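Glutathione S-transferase (PDB 3M3M) binds glutathione and probably acts as a glutathione transferase, joining the thiol of glutathione to electrophilic substrates. Local coordinates at residues Y16-G26 and H194-D202; L73-L83 and H156-L164. One frame throughout, in Å; residues are numbered along the deposited sequence.

Contact 1. Residues Y16-G26 and H194-D202; sequences YKIKLMLNLLG and HPRHVPMLD
M200, a selenomethionine, lays its CA and CB over one face of the Y16 ring: M200 CB stands 4.0 Å from the centroid of the Y16 ring and only 6° off its normal, a CH-pi contact. The ring reaches out from helix 13-24 toward residues 198-200 because chi1 is 177°, with CG opposite the backbone N, and there Y16 OH donates to V198 O at 2.7 Å, in the carbonyl plane and on a lone pair. One turn on, K19 sends an extended chain past V198 CG2. Its NZ donates to P199 O and M200 O and forms a salt bridge with D202 OD1 at 2.8 Å, met from above the carboxylate plane; three oxygens thus hold one ammonium, and the last modelled residue is pinned to the helix. Residues 194-202 have no regular secondary structure and run antiparallel to the helix, with nearest CA pairs Y16-M200, L20-V198 and L24-R196; this places the C-terminal tail along a helix of the thioredoxin-like N-terminal domain. Midway, V198 sets both methyls against N23, CG1 reaching N23 CB at 3.6 Å. N23 ND2 is turned back to K19 O, with an N-H...O angle of 172°, and also bonds Y29 OH. At the C-terminal end of the helix, R196 grips N23 O side-on with NE (2.9 Å) and NH2, the oxygen in the guanidinium plane; a bend at chi3 turns the group to it. G26 N bonds that oxygen too, within the Schellman motif that ends the helix. Beside this, L24 CD2 sits over one face of the H194 ring, 3.6 Å from its centroid, while H194 ND1 accepts from R196 N at the ring edge.

Contact 2. Residues L73-L83 and H156-L164; sequences LNFLADGSQFL and HYSIADIAL
The capped N-terminus of helix 159-168 is part of the interface between the two domains, docking on the turns that follow helix 69-77. I159 N donates to F82 O at 2.9 Å, in the carbonyl plane, so the first turn of the helix is anchored on the other segment. S158 and D161 form a capping box: S158 OG accepts from A160 N, and D161 OD2 receives S158 N on its anti lone pair. The glutathione transferase fold here brings its thioredoxin-like and all-helical domains together; the axes of helix segments 73-77 and 159-164 come within 11.0 Å, their N-to-C directions at 140°. I159 fills the join. Its CG2 presses on A77 CB at 3.5 Å, tighter than usual, while CD1 meets L83 CD1 and the amide of N74; N74 ND2 itself bonds Q97 OE1. With an alanine here, CG2 and CD1 are gone, and A77, N74 and L83 would probably lose their apolar partner. L73 extends the apolar seam, its CD2 lying 4.1 Å from I162 CG2 and its CD1 near A163 CB. At the other end, F82 and Y157 make an offset edge-to-face pair, F82 CE1 meeting Y157 CD2, with planes at 83° and centroids 5.7 Å apart.

In the fold
After strand 4-8 the chain forms helix 13-24, and after the remaining strands of the sheet helix 69-77, all in the thioredoxin-like domain. Contact 2 then closes a loop of 72 residues, 53 of them helical, when residues 156-164, at the start of helix 159-168, return to 73-83. Contact 1 closes the longer loop of 167 residues, as the tail after helix 182-192 comes back to 16-26; contact 2 falls within that span, so the two nest and do not cross. Their centres lie 12 Å apart and they touch: M21 CE packs on F82 CD2 at 3.6 Å, and K17 CE on A163 O. Helix 13-24 is thus flanked by helix 69-77, helix 159-168 and the C-terminal tail.

Contact 1. Residues Y16-G26 and H194-D202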
loop_
_atom_site.group_PDB
_atom_site.type_symbol
_atom_site.label_atom_id
_atom_site.label_comp_id
_atom_site.label_asym_id
_atom_site.label_seq_id
_atom_site.Cartn_x
_atom_site.Cartn_y
_atom_site.Cartn_z
ATOM N N TYR A 16 -4.768 -3.584 1.487
ATOM C CA TYR A 16 -3.821 -4.621 1.842
ATOM C C TYR A 16 -2.742 -4.140 2.834
ATOM O O TYR A 16 -2.347 -4.853 3.783
ATOM C CB TYR A 16 -3.151 -5.163 0.568
ATOM C CG TYR A 16 -2.084 -6.216 0.866
ATOM C CD1 TYR A 16 -2.263 -7.219 1.895
ATOM C CD2 TYR A 16 -0.879 -6.169 0.131
ATOM C CE1 TYR A 16 -1.217 -8.179 2.139
ATOM C CE2 TYR A 16 0.168 -7.119 0.368
ATOM C CZ TYR A 16 -0.060 -8.131 1.361
ATOM O OH TYR A 16 0.979 -9.023 1.627
ATOM N N LYS A 17 -2.257 -2.881 2.681
ATOM C CA LYS A 17 -1.342 -2.349 3.662
ATOM C C LYS A 17 -1.848 -2.506 5.081
ATOM O O LYS A 17 -1.037 -2.861 5.965
ATOM C CB LYS A 17 -1.195 -0.795 3.492
ATOM C CG LYS A 17 -0.533 -0.382 2.185
ATOM C CD LYS A 17 -0.775 1.107 1.945
ATOM C CE LYS A 17 -0.228 1.496 0.578
ATOM N NZ LYS A 17 -0.436 2.981 0.290
ATOM N N ILE A 18 -3.156 -2.298 5.304
ATOM C CA ILE A 18 -3.726 -2.332 6.655
ATOM C C ILE A 18 -3.947 -3.806 7.106
ATOM O O ILE A 18 -3.639 -4.158 8.271
ATOM C CB ILE A 18 -5.017 -1.541 6.689
ATOM C CG1 ILE A 18 -4.800 -0.100 6.079
ATOM C CG2 ILE A 18 -5.491 -1.416 8.136
ATOM C CD1 ILE A 18 -3.510 0.628 6.570
ATOM N N LYS A 19 -4.401 -4.645 6.197
ATOM C CA LYS A 19 -4.496 -6.123 6.528
ATOM C C LYS A 19 -3.102 -6.595 6.969
ATOM O O LYS A 19 -2.939 -7.294 7.992
ATOM C CB LYS A 19 -4.946 -6.905 5.272
ATOM C CG LYS A 19 -5.008 -8.442 5.594
ATOM C CD LYS A 19 -5.163 -9.261 4.301
ATOM C CE LYS A 19 -5.095 -10.800 4.673
ATOM N NZ LYS A 19 -5.349 -11.626 3.410
ATOM N N LEU A 20 -2.093 -6.286 6.141
ATOM C CA LEU A 20 -0.724 -6.745 6.496
ATOM C C LEU A 20 -0.243 -6.202 7.847
ATOM O O LEU A 20 0.236 -6.958 8.718
ATOM C CB LEU A 20 0.255 -6.257 5.381
ATOM C CG LEU A 20 1.735 -6.706 5.551
ATOM C CD1 LEU A 20 1.896 -8.317 5.904
ATOM C CD2 LEU A 20 2.465 -6.365 4.198
HETATM N N MSE A 21 -0.417 -4.878 8.044
HETATM C CA MSE A 21 0.017 -4.291 9.350
HETATM C C MSE A 21 -0.699 -4.886 10.585
HETATM O O MSE A 21 -0.023 -5.232 11.569
HETATM C CB MSE A 21 -0.236 -2.804 9.292
HETATM C CG MSE A 21 0.150 -1.998 10.543
HETATM SE SE MSE A 21 2.121 -1.653 10.533
HETATM C CE MSE A 21 2.861 -3.347 11.239
ATOM N N LEU A 22 -2.016 -5.060 10.487
ATOM C CA LEU A 22 -2.752 -5.658 11.591
ATOM C C LEU A 22 -2.234 -7.074 11.916
ATOM O O LEU A 22 -2.051 -7.426 13.132
ATOM C CB LEU A 22 -4.276 -5.632 11.312
ATOM C CG LEU A 22 -4.880 -4.198 11.325
ATOM C CD1 LEU A 22 -6.223 -4.312 10.595
ATOM C CD2 LEU A 22 -5.044 -3.744 12.788
ATOM N N ASN A 23 -2.031 -7.881 10.880
ATOM C CA ASN A 23 -1.508 -9.264 11.113
ATOM C C ASN A 23 -0.066 -9.277 11.624
ATOM O O ASN A 23 0.273 -10.044 12.514
ATOM C CB ASN A 23 -1.684 -10.150 9.847
ATOM C CG ASN A 23 -3.132 -10.529 9.671
ATOM O OD1 ASN A 23 -3.566 -11.569 10.237
ATOM N ND2 ASN A 23 -3.922 -9.695 9.022
ATOM N N LEU A 24 0.786 -8.394 11.107
ATOM C CA LEU A 24 2.194 -8.394 11.545
ATOM C C LEU A 24 2.221 -8.057 13.065
ATOM O O LEU A 24 3.046 -8.618 13.772
ATOM C CB LEU A 24 2.998 -7.287 10.832
ATOM C CG LEU A 24 3.352 -7.707 9.431
ATOM C CD1 LEU A 24 3.867 -6.378 8.674
ATOM C CD2 LEU A 24 4.471 -8.858 9.388
ATOM N N LEU A 25 1.289 -7.226 13.528
ATOM C CA LEU A 25 1.246 -6.832 14.929
ATOM C C LEU A 25 0.304 -7.661 15.830
ATOM O O LEU A 25 0.186 -7.347 17.053
ATOM C CB LEU A 25 0.857 -5.334 15.082
ATOM C CG LEU A 25 2.072 -4.480 14.683
ATOM C CD1 LEU A 25 1.582 -3.046 14.340
ATOM C CD2 LEU A 25 3.236 -4.479 15.698
ATOM N N GLY A 26 -0.327 -8.705 15.250
ATOM C CA GLY A 26 -1.169 -9.563 16.040
ATOM C C GLY A 26 -2.406 -8.865 16.544
ATOM O O GLY A 26 -2.899 -9.190 17.663
ATOM N N HIS A 194 8.942 -12.478 6.487
ATOM C CA HIS A 194 8.706 -12.177 7.849
ATOM C C HIS A 194 7.753 -13.273 8.394
ATOM O O HIS A 194 6.825 -13.712 7.672
ATOM C CB HIS A 194 7.977 -10.815 7.990
ATOM C CG HIS A 194 7.847 -10.405 9.414
ATOM N ND1 HIS A 194 6.938 -10.994 10.294
ATOM C CD2 HIS A 194 8.521 -9.468 10.121
ATOM C CE1 HIS A 194 7.057 -10.425 11.483
ATOM N NE2 HIS A 194 8.003 -9.476 11.395
ATOM N N PRO A 195 8.030 -13.789 9.610
ATOM C CA PRO A 195 7.248 -14.945 10.035
ATOM C C PRO A 195 5.733 -14.671 10.178
ATOM O O PRO A 195 4.938 -15.641 10.123
ATOM C CB PRO A 195 7.920 -15.335 11.348
ATOM C CG PRO A 195 8.605 -14.030 11.845
ATOM C CD PRO A 195 9.106 -13.396 10.550
ATOM N N ARG A 196 5.323 -13.400 10.293
ATOM C CA ARG A 196 3.904 -13.070 10.462
ATOM C C ARG A 196 3.340 -12.474 9.181
ATOM O O ARG A 196 2.159 -12.021 9.208
ATOM C CB ARG A 196 3.703 -12.100 11.631
ATOM C CG ARG A 196 4.127 -12.675 12.989
ATOM C CD ARG A 196 3.626 -11.787 14.111
ATOM N NE ARG A 196 2.137 -11.660 14.061
ATOM C CZ ARG A 196 1.281 -12.483 14.663
ATOM N NH1 ARG A 196 1.778 -13.466 15.475
ATOM N NH2 ARG A 196 -0.019 -12.340 14.509
ATOM N N HIS A 197 4.114 -12.596 8.091
ATOM C CA HIS A 197 3.647 -12.021 6.780
ATOM C C HIS A 197 2.282 -12.681 6.429
ATOM O O HIS A 197 2.082 -13.940 6.685
ATOM C CB HIS A 197 4.630 -12.273 5.675
ATOM C CG HIS A 197 4.168 -11.676 4.350
ATOM N ND1 HIS A 197 4.154 -10.314 4.159
ATOM C CD2 HIS A 197 3.726 -12.233 3.196
ATOM C CE1 HIS A 197 3.734 -10.040 2.920
ATOM N NE2 HIS A 197 3.435 -11.192 2.321
ATOM N N VAL A 198 1.358 -11.914 5.826
ATOM C CA VAL A 198 0.117 -12.526 5.195
ATOM C C VAL A 198 0.015 -11.980 3.803
ATOM O O VAL A 198 0.430 -10.791 3.556
ATOM C CB VAL A 198 -1.183 -12.162 6.016
ATOM C CG1 VAL A 198 -1.149 -12.770 7.470
ATOM C CG2 VAL A 198 -1.450 -10.578 6.146
ATOM N N PRO A 199 -0.487 -12.792 2.854
ATOM C CA PRO A 199 -0.709 -12.389 1.491
ATOM C C PRO A 199 -1.950 -11.527 1.357
ATOM O O PRO A 199 -2.756 -11.389 2.287
ATOM C CB PRO A 199 -0.929 -13.714 0.718
ATOM C CG PRO A 199 -1.639 -14.588 1.760
ATOM C CD PRO A 199 -0.994 -14.143 3.118
HETATM N N MSE A 200 -2.053 -10.868 0.183
HETATM C CA MSE A 200 -3.176 -9.984 -0.068
HETATM C C MSE A 200 -4.481 -10.752 -0.017
HETATM O O MSE A 200 -5.425 -10.362 0.691
HETATM C CB MSE A 200 -3.039 -9.420 -1.494
HETATM C CG MSE A 200 -4.205 -8.575 -1.802
HETATM SE SE MSE A 200 -3.816 -7.785 -3.692
HETATM C CE MSE A 200 -3.418 -5.913 -3.137
ATOM N N LEU A 201 -4.524 -11.869 -0.764
ATOM C CA LEU A 201 -5.722 -12.687 -0.734
ATOM C C LEU A 201 -5.444 -14.043 -0.039
ATOM O O LEU A 201 -4.409 -14.669 -0.338
ATOM C CB LEU A 201 -6.168 -12.963 -2.186
ATOM C CG LEU A 201 -6.311 -11.697 -3.060
ATOM C CD1 LEU A 201 -6.624 -11.994 -4.523
ATOM C CD2 LEU A 201 -7.417 -10.905 -2.421
ATOM N N ASP A 202 -6.372 -14.509 0.803
ATOM C CA ASP A 202 -6.108 -15.778 1.560
ATOM C C ASP A 202 -6.220 -17.084 0.718
ATOM O O ASP A 202 -6.925 -17.106 -0.302
ATOM C CB ASP A 202 -6.950 -15.847 2.830
ATOM C CG ASP A 202 -6.411 -14.898 4.002
ATOM O OD1 ASP A 202 -5.193 -14.348 4.069
ATOM O OD2 ASP A 202 -7.305 -14.717 4.884
#

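Contact 2. Residues L73-L83 and H156-L164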
loop_
_atom_site.group_PDB
_atom_site.type_symbol
_atom_site.label_atom_id
_atom_site.label_comp_id
_atom_site.label_asym_id
_atom_site.label_seq_id
_atom_site.Cartn_x
_atom_site.Cartn_y
_atom_site.Cartn_z
ATOM N N LEU A 73 -1.181 3.332 8.825
ATOM C CA LEU A 73 0.037 2.608 9.135
ATOM C C LEU A 73 0.792 3.308 10.265
ATOM O O LEU A 73 1.314 2.643 11.191
ATOM C CB LEU A 73 0.955 2.485 7.910
ATOM C CG LEU A 73 0.443 1.592 6.751
ATOM C CD1 LEU A 73 1.445 1.660 5.576
ATOM C CD2 LEU A 73 0.320 0.126 7.331
ATOM N N ASN A 74 0.909 4.653 10.180
ATOM C CA ASN A 74 1.618 5.342 11.305
ATOM C C ASN A 74 0.934 5.133 12.670
ATOM O O ASN A 74 1.672 4.960 13.710
ATOM C CB ASN A 74 1.726 6.827 10.977
ATOM C CG ASN A 74 3.000 7.138 10.090
ATOM O OD1 ASN A 74 4.089 7.353 10.610
ATOM N ND2 ASN A 74 2.877 7.009 8.797
ATOM N N PHE A 75 -0.401 5.240 12.705
ATOM C CA PHE A 75 -1.132 5.067 13.984
ATOM C C PHE A 75 -0.868 3.636 14.528
ATOM O O PHE A 75 -0.572 3.484 15.739
ATOM C CB PHE A 75 -2.586 5.192 13.709
ATOM C CG PHE A 75 -3.435 4.973 14.855
ATOM C CD1 PHE A 75 -3.474 5.939 15.879
ATOM C CD2 PHE A 75 -4.196 3.749 14.994
ATOM C CE1 PHE A 75 -4.347 5.756 17.017
ATOM C CE2 PHE A 75 -5.055 3.596 16.144
ATOM C CZ PHE A 75 -5.042 4.560 17.150
ATOM N N LEU A 76 -0.984 2.616 13.655
ATOM C CA LEU A 76 -0.830 1.206 14.155
ATOM C C LEU A 76 0.582 0.899 14.584
ATOM O O LEU A 76 0.830 0.125 15.564
ATOM C CB LEU A 76 -1.278 0.188 13.069
ATOM C CG LEU A 76 -2.760 0.291 12.761
ATOM C CD1 LEU A 76 -3.197 -0.581 11.537
ATOM C CD2 LEU A 76 -3.627 -0.040 14.010
ATOM N N ALA A 77 1.547 1.471 13.901
ATOM C CA ALA A 77 2.991 1.095 14.067
ATOM C C ALA A 77 3.684 1.886 15.193
ATOM O O ALA A 77 4.848 1.618 15.550
ATOM C CB ALA A 77 3.793 1.318 12.758
ATOM N N ASP A 78 3.046 2.978 15.628
ATOM C CA ASP A 78 3.854 3.926 16.437
ATOM C C ASP A 78 4.211 3.166 17.747
ATOM O O ASP A 78 3.365 2.461 18.336
ATOM C CB ASP A 78 3.051 5.158 16.741
ATOM C CG ASP A 78 3.725 6.036 17.774
ATOM O OD1 ASP A 78 3.120 6.139 18.901
ATOM O OD2 ASP A 78 4.898 6.433 17.479
ATOM N N GLY A 79 5.483 3.296 18.130
ATOM C CA GLY A 79 5.998 2.535 19.298
ATOM C C GLY A 79 6.413 1.116 19.009
ATOM O O GLY A 79 6.741 0.398 19.969
ATOM N N SER A 80 6.350 0.650 17.736
ATOM C CA SER A 80 6.769 -0.696 17.376
ATOM C C SER A 80 8.072 -0.657 16.608
ATOM O O SER A 80 8.576 0.441 16.210
ATOM C CB SER A 80 5.715 -1.452 16.518
ATOM O OG SER A 80 5.716 -0.877 15.197
ATOM N N GLN A 81 8.609 -1.842 16.289
ATOM C CA GLN A 81 9.818 -1.918 15.515
ATOM C C GLN A 81 9.535 -1.502 14.045
ATOM O O GLN A 81 10.495 -1.473 13.230
ATOM C CB GLN A 81 10.315 -3.354 15.438
ATOM C CG GLN A 81 9.315 -4.345 14.805
ATOM C CD GLN A 81 8.335 -4.979 15.842
ATOM O OE1 GLN A 81 7.961 -4.370 16.885
ATOM N NE2 GLN A 81 7.932 -6.215 15.539
ATOM N N PHE A 82 8.268 -1.277 13.705
ATOM C CA PHE A 82 7.992 -0.862 12.253
ATOM C C PHE A 82 8.023 0.626 11.992
ATOM O O PHE A 82 7.800 1.046 10.820
ATOM C CB PHE A 82 6.636 -1.441 11.820
ATOM C CG PHE A 82 6.613 -2.920 11.944
ATOM C CD1 PHE A 82 7.187 -3.678 10.942
ATOM C CD2 PHE A 82 5.940 -3.552 13.008
ATOM C CE1 PHE A 82 7.130 -5.084 10.986
ATOM C CE2 PHE A 82 5.892 -4.983 13.083
ATOM C CZ PHE A 82 6.506 -5.724 12.084
ATOM N N LEU A 83 8.239 1.414 13.047
ATOM C CA LEU A 83 8.287 2.905 12.870
ATOM C C LEU A 83 9.408 3.390 13.834
ATOM O O LEU A 83 9.189 3.408 15.063
ATOM C CB LEU A 83 6.917 3.570 13.259
ATOM C CG LEU A 83 6.959 5.126 13.150
ATOM C CD1 LEU A 83 7.309 5.504 11.734
ATOM C CD2 LEU A 83 5.644 5.623 13.595
ATOM N N HIS A 156 16.113 -2.121 8.773
ATOM C CA HIS A 156 14.959 -2.549 9.562
ATOM C C HIS A 156 13.696 -2.377 8.657
ATOM O O HIS A 156 13.446 -1.288 8.113
ATOM C CB HIS A 156 14.808 -1.712 10.828
ATOM C CG HIS A 156 15.976 -1.885 11.767
ATOM N ND1 HIS A 156 16.123 -3.005 12.552
ATOM C CD2 HIS A 156 17.119 -1.167 11.920
ATOM C CE1 HIS A 156 17.254 -2.934 13.235
ATOM N NE2 HIS A 156 17.889 -1.830 12.861
ATOM N N TYR A 157 12.934 -3.477 8.563
ATOM C CA TYR A 157 11.609 -3.465 7.917
ATOM C C TYR A 157 10.743 -2.483 8.621
ATOM O O TYR A 157 10.659 -2.459 9.885
ATOM C CB TYR A 157 11.071 -4.923 8.078
ATOM C CG TYR A 157 9.746 -5.228 7.451
ATOM C CD1 TYR A 157 9.313 -4.600 6.260
ATOM C CD2 TYR A 157 8.962 -6.267 7.979
ATOM C CE1 TYR A 157 8.055 -4.960 5.697
ATOM C CE2 TYR A 157 7.717 -6.638 7.430
ATOM C CZ TYR A 157 7.310 -5.983 6.262
ATOM O OH TYR A 157 6.119 -6.332 5.725
ATOM N N SER A 158 10.062 -1.598 7.814
ATOM C CA SER A 158 9.254 -0.510 8.434
ATOM C C SER A 158 7.989 -0.319 7.598
ATOM O O SER A 158 7.796 -0.960 6.536
ATOM C CB SER A 158 10.051 0.816 8.363
ATOM O OG SER A 158 10.154 1.289 7.018
ATOM N N ILE A 159 7.159 0.646 8.030
ATOM C CA ILE A 159 5.930 0.908 7.280
ATOM C C ILE A 159 6.229 1.576 5.949
ATOM O O ILE A 159 5.340 1.672 5.146
ATOM C CB ILE A 159 4.937 1.829 8.112
ATOM C CG1 ILE A 159 5.601 3.149 8.592
ATOM C CG2 ILE A 159 4.491 0.984 9.371
ATOM C CD1 ILE A 159 4.559 4.025 9.435
ATOM N N ALA A 160 7.468 2.035 5.717
ATOM C CA ALA A 160 7.771 2.460 4.303
ATOM C C ALA A 160 7.780 1.246 3.385
ATOM O O ALA A 160 7.283 1.325 2.268
ATOM C CB ALA A 160 9.165 3.126 4.211
ATOM N N ASP A 161 8.377 0.140 3.820
ATOM C CA ASP A 161 8.363 -1.089 2.966
ATOM C C ASP A 161 6.941 -1.575 2.796
ATOM O O ASP A 161 6.585 -1.997 1.725
ATOM C CB ASP A 161 9.207 -2.170 3.698
ATOM C CG ASP A 161 10.662 -1.695 3.943
ATOM O OD1 ASP A 161 11.429 -1.485 2.987
ATOM O OD2 ASP A 161 11.001 -1.508 5.113
ATOM N N ILE A 162 6.172 -1.627 3.892
ATOM C CA ILE A 162 4.777 -2.098 3.827
ATOM C C ILE A 162 4.012 -1.199 2.790
ATOM O O ILE A 162 3.300 -1.721 1.866
ATOM C CB ILE A 162 4.111 -2.033 5.144
ATOM C CG1 ILE A 162 4.761 -3.094 6.118
ATOM C CG2 ILE A 162 2.570 -2.307 4.970
ATOM C CD1 ILE A 162 4.375 -2.881 7.567
ATOM N N ALA A 163 4.169 0.106 2.911
ATOM C CA ALA A 163 3.465 1.032 1.971
ATOM C C ALA A 163 3.811 0.708 0.500
ATOM O O ALA A 163 2.942 0.741 -0.416
ATOM C CB ALA A 163 3.836 2.489 2.355
ATOM N N LEU A 164 5.112 0.512 0.203
ATOM C CA LEU A 164 5.541 0.260 -1.192
ATOM C C LEU A 164 5.353 -1.208 -1.639
ATOM O O LEU A 164 5.207 -1.456 -2.864
ATOM C CB LEU A 164 6.986 0.743 -1.420
ATOM C CG LEU A 164 6.956 2.307 -1.542
ATOM C CD1 LEU A 164 8.171 2.953 -1.181
ATOM C CD2 LEU A 164 6.558 2.708 -2.937
#